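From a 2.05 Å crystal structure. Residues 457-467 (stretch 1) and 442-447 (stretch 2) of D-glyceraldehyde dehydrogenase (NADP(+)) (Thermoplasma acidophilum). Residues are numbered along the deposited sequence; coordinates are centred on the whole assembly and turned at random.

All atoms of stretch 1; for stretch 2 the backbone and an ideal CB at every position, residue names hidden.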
# COMPACT_ATOMS: atom_id res chain seq x y z
N GLY A 457 -17.83 0.36 0.19
CA GLY A 457 -17.87 -1.07 -0.08
C GLY A 457 -17.42 -1.83 1.16
O GLY A 457 -17.05 -1.19 2.15
N GLU A 458 -17.45 -3.16 1.07
CA GLU A 458 -17.11 -4.09 2.15
C GLU A 458 -16.26 -5.27 1.70
O GLU A 458 -16.43 -5.82 0.62
CB GLU A 458 -18.39 -4.62 2.77
CG GLU A 458 -19.24 -3.53 3.37
CD GLU A 458 -20.65 -4.03 3.78
OE1 GLU A 458 -20.99 -4.13 5.02
OE2 GLU A 458 -21.40 -4.31 2.81
N GLY A 459 -15.33 -5.67 2.54
CA GLY A 459 -14.40 -6.69 2.21
C GLY A 459 -13.12 -6.14 1.66
O GLY A 459 -13.05 -5.03 1.13
N SER A 460 -12.09 -6.96 1.74
CA SER A 460 -10.71 -6.59 1.40
C SER A 460 -10.11 -5.60 2.39
O SER A 460 -10.77 -5.07 3.27
CB SER A 460 -10.58 -6.06 -0.06
OG SER A 460 -10.75 -4.64 -0.17
N LYS A 461 -8.83 -5.36 2.22
CA LYS A 461 -8.15 -4.25 2.91
C LYS A 461 -8.95 -2.95 2.83
O LYS A 461 -9.06 -2.22 3.81
CB LYS A 461 -6.76 -4.01 2.25
CG LYS A 461 -5.86 -2.95 2.91
CD LYS A 461 -4.53 -2.69 2.14
CE LYS A 461 -4.69 -2.91 0.64
NZ LYS A 461 -3.45 -2.62 -0.17
N TYR A 462 -9.47 -2.65 1.65
CA TYR A 462 -10.18 -1.41 1.47
C TYR A 462 -11.50 -1.39 2.25
O TYR A 462 -11.91 -0.35 2.69
CB TYR A 462 -10.45 -1.15 -0.02
CG TYR A 462 -9.16 -0.94 -0.81
CD1 TYR A 462 -8.50 0.28 -0.81
CD2 TYR A 462 -8.60 -1.97 -1.55
CE1 TYR A 462 -7.24 0.45 -1.51
CE2 TYR A 462 -7.40 -1.80 -2.26
CZ TYR A 462 -6.72 -0.60 -2.22
OH TYR A 462 -5.54 -0.45 -2.99
N GLY A 463 -12.17 -2.51 2.35
CA GLY A 463 -13.46 -2.60 3.08
C GLY A 463 -13.32 -2.37 4.57
O GLY A 463 -14.00 -1.54 5.15
N ILE A 464 -12.40 -3.07 5.18
CA ILE A 464 -12.13 -2.90 6.58
C ILE A 464 -11.61 -1.46 6.81
O ILE A 464 -12.01 -0.84 7.77
CB ILE A 464 -11.24 -4.01 7.16
CG1 ILE A 464 -11.10 -3.87 8.67
CG2 ILE A 464 -9.90 -4.08 6.45
CD1 ILE A 464 -10.57 -5.07 9.39
N SER A 465 -10.79 -0.94 5.91
CA SER A 465 -10.28 0.46 6.02
C SER A 465 -11.40 1.52 5.98
O SER A 465 -11.21 2.60 6.49
CB SER A 465 -9.15 0.73 4.99
OG SER A 465 -8.10 -0.16 5.29
N GLU A 466 -12.62 1.16 5.53
CA GLU A 466 -13.75 2.08 5.56
C GLU A 466 -14.17 2.40 6.98
O GLU A 466 -14.83 3.42 7.19
CB GLU A 466 -14.99 1.56 4.79
CG GLU A 466 -14.78 1.33 3.28
CD GLU A 466 -14.56 2.58 2.41
OE1 GLU A 466 -14.44 3.74 2.91
OE2 GLU A 466 -14.51 2.40 1.16
N TYR A 467 -13.79 1.56 7.93
CA TYR A 467 -14.13 1.80 9.34
C TYR A 467 -13.06 2.56 10.16
O TYR A 467 -13.19 2.77 11.39
CB TYR A 467 -14.42 0.46 10.01
CG TYR A 467 -15.66 -0.23 9.46
CD1 TYR A 467 -16.92 0.04 9.99
CD2 TYR A 467 -15.58 -1.16 8.40
CE1 TYR A 467 -18.06 -0.63 9.52
CE2 TYR A 467 -16.72 -1.81 7.91
CZ TYR A 467 -17.96 -1.55 8.48
OH TYR A 467 -19.09 -2.16 7.99
N UNK A 442 -16.04 -13.06 -2.26
CA UNK A 442 -15.16 -13.56 -1.23
C UNK A 442 -14.81 -12.39 -0.32
O UNK A 442 -14.92 -11.22 -0.71
CB UNK A 442 -13.91 -14.21 -1.83
N UNK A 443 -14.39 -12.73 0.90
CA UNK A 443 -14.01 -11.74 1.90
C UNK A 443 -12.85 -10.87 1.48
O UNK A 443 -12.79 -9.74 1.92
CB UNK A 443 -13.66 -12.44 3.21
N UNK A 444 -11.94 -11.40 0.64
CA UNK A 444 -10.78 -10.66 0.12
C UNK A 444 -11.16 -9.72 -1.02
O UNK A 444 -10.31 -8.91 -1.44
CB UNK A 444 -9.71 -11.64 -0.36
N UNK A 445 -12.37 -9.90 -1.56
CA UNK A 445 -12.93 -8.95 -2.53
C UNK A 445 -13.51 -7.66 -1.97
O UNK A 445 -13.86 -7.61 -0.83
CB UNK A 445 -14.03 -9.65 -3.33
N UNK A 446 -13.60 -6.61 -2.75
CA UNK A 446 -14.17 -5.37 -2.28
C UNK A 446 -15.55 -5.28 -2.90
O UNK A 446 -15.68 -4.91 -4.02
CB UNK A 446 -13.30 -4.16 -2.64
N UNK A 447 -16.56 -5.65 -2.13
CA UNK A 447 -17.93 -5.73 -2.58
C UNK A 447 -18.51 -4.32 -2.69
O UNK A 447 -18.67 -3.66 -1.68
CB UNK A 447 -18.76 -6.59 -1.63

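Outside one position, stretch 2 meets stretch 1 mainly through its backbone, so at most positions the contact asks little of the side chain.

Position 442 opens a type I turn that closes at 445, and its ideal CB finds nothing of stretch 1 within 5.5 Å. Almost any residue would suit; the deposited one is alanine, A442, whose carbonyl O accepts the turn's hydrogen bond from the N of residue 445 at 3.0 Å.

Position 443, at phi/psi -60/-30, points its CB away. What matters is its backbone: its carbonyl O accepts a hydrogen bond from S460 N at 2.9 Å. Any residue content with these angles can supply that oxygen, and small polar ones are common in such turns. It is S443, with its hydroxyl bonded elsewhere in the structure.

At 444 the CB again points away, and the backbone lies close: its O is 3.2 Å from S460 CB. Stretch 1 leaves the choice open, and a long polar chain is one of many that fit. The residue is Q444, its amide satisfied elsewhere.

Position 445 has phi/psi -78/157, angles open to any ordinary residue, and a CB would meet nothing of stretch 1. It would, however, sit 3.2 Å from the O of residue 442, crowding at CB itself, which favours glycine over even alanine. Glycine, G445, fills it.

Position 446 is where the side chain counts. Its CB points sideways, 3.6 Å from S460 OG, but a chain in the t rotamer can run along the groove beside G459 and G463 toward the carboxylate of E466. A long chain ending in a donor would suit: tyrosine, or perhaps lysine or arginine. The answer is Y446, chi1 179°. Its OH donates to E466 OE2 at 2.8 Å, while its CD1 packs 3.7 Å from Y462 CB. The edge of the ring faces G459 O and G463 N, and a CB on G457 would lie only 2.6 Å from Y446 CZ, a clash.

Position 447 pairs with E458 as a single antiparallel bridge: its N donates to E458 O at 2.8 Å, and its O accepts from E458 N at 3.0 Å. Any residue except proline could do this. CB points sideways and comes within 3.3 Å of E458 O, so its start is snug, but stretch 1 offers the rest of the chain no specific partner, and polar or aromatic residues would both do. It is H447, with both ring nitrogens hydrogen-bonded elsewhere.

Stretch 2, residues 442-447: ASQGYH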
# COMPACT_ATOMS: atom_id res chain seq x y z
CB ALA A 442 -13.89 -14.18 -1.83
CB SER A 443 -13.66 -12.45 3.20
OG SER A 443 -14.83 -13.06 3.65
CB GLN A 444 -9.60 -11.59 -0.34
CG GLN A 444 -9.92 -12.64 -1.39
CD GLN A 444 -10.43 -13.96 -0.77
OE1 GLN A 444 -11.17 -14.00 0.24
NE2 GLN A 444 -10.05 -15.05 -1.40
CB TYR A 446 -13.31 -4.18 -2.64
CG TYR A 446 -13.81 -2.82 -2.22
CD1 TYR A 446 -13.78 -2.44 -0.90
CD2 TYR A 446 -14.26 -1.92 -3.13
CE1 TYR A 446 -14.20 -1.21 -0.53
CE2 TYR A 446 -14.68 -0.68 -2.75
CZ TYR A 446 -14.65 -0.35 -1.44
OH TYR A 446 -15.07 0.85 -1.05
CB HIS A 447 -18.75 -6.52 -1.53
CG HIS A 447 -20.09 -6.98 -1.98
ND1 HIS A 447 -20.26 -7.80 -3.07
CD2 HIS A 447 -21.32 -6.89 -1.38
CE1 HIS A 447 -21.54 -8.16 -3.17
NE2 HIS A 447 -22.20 -7.60 -2.17
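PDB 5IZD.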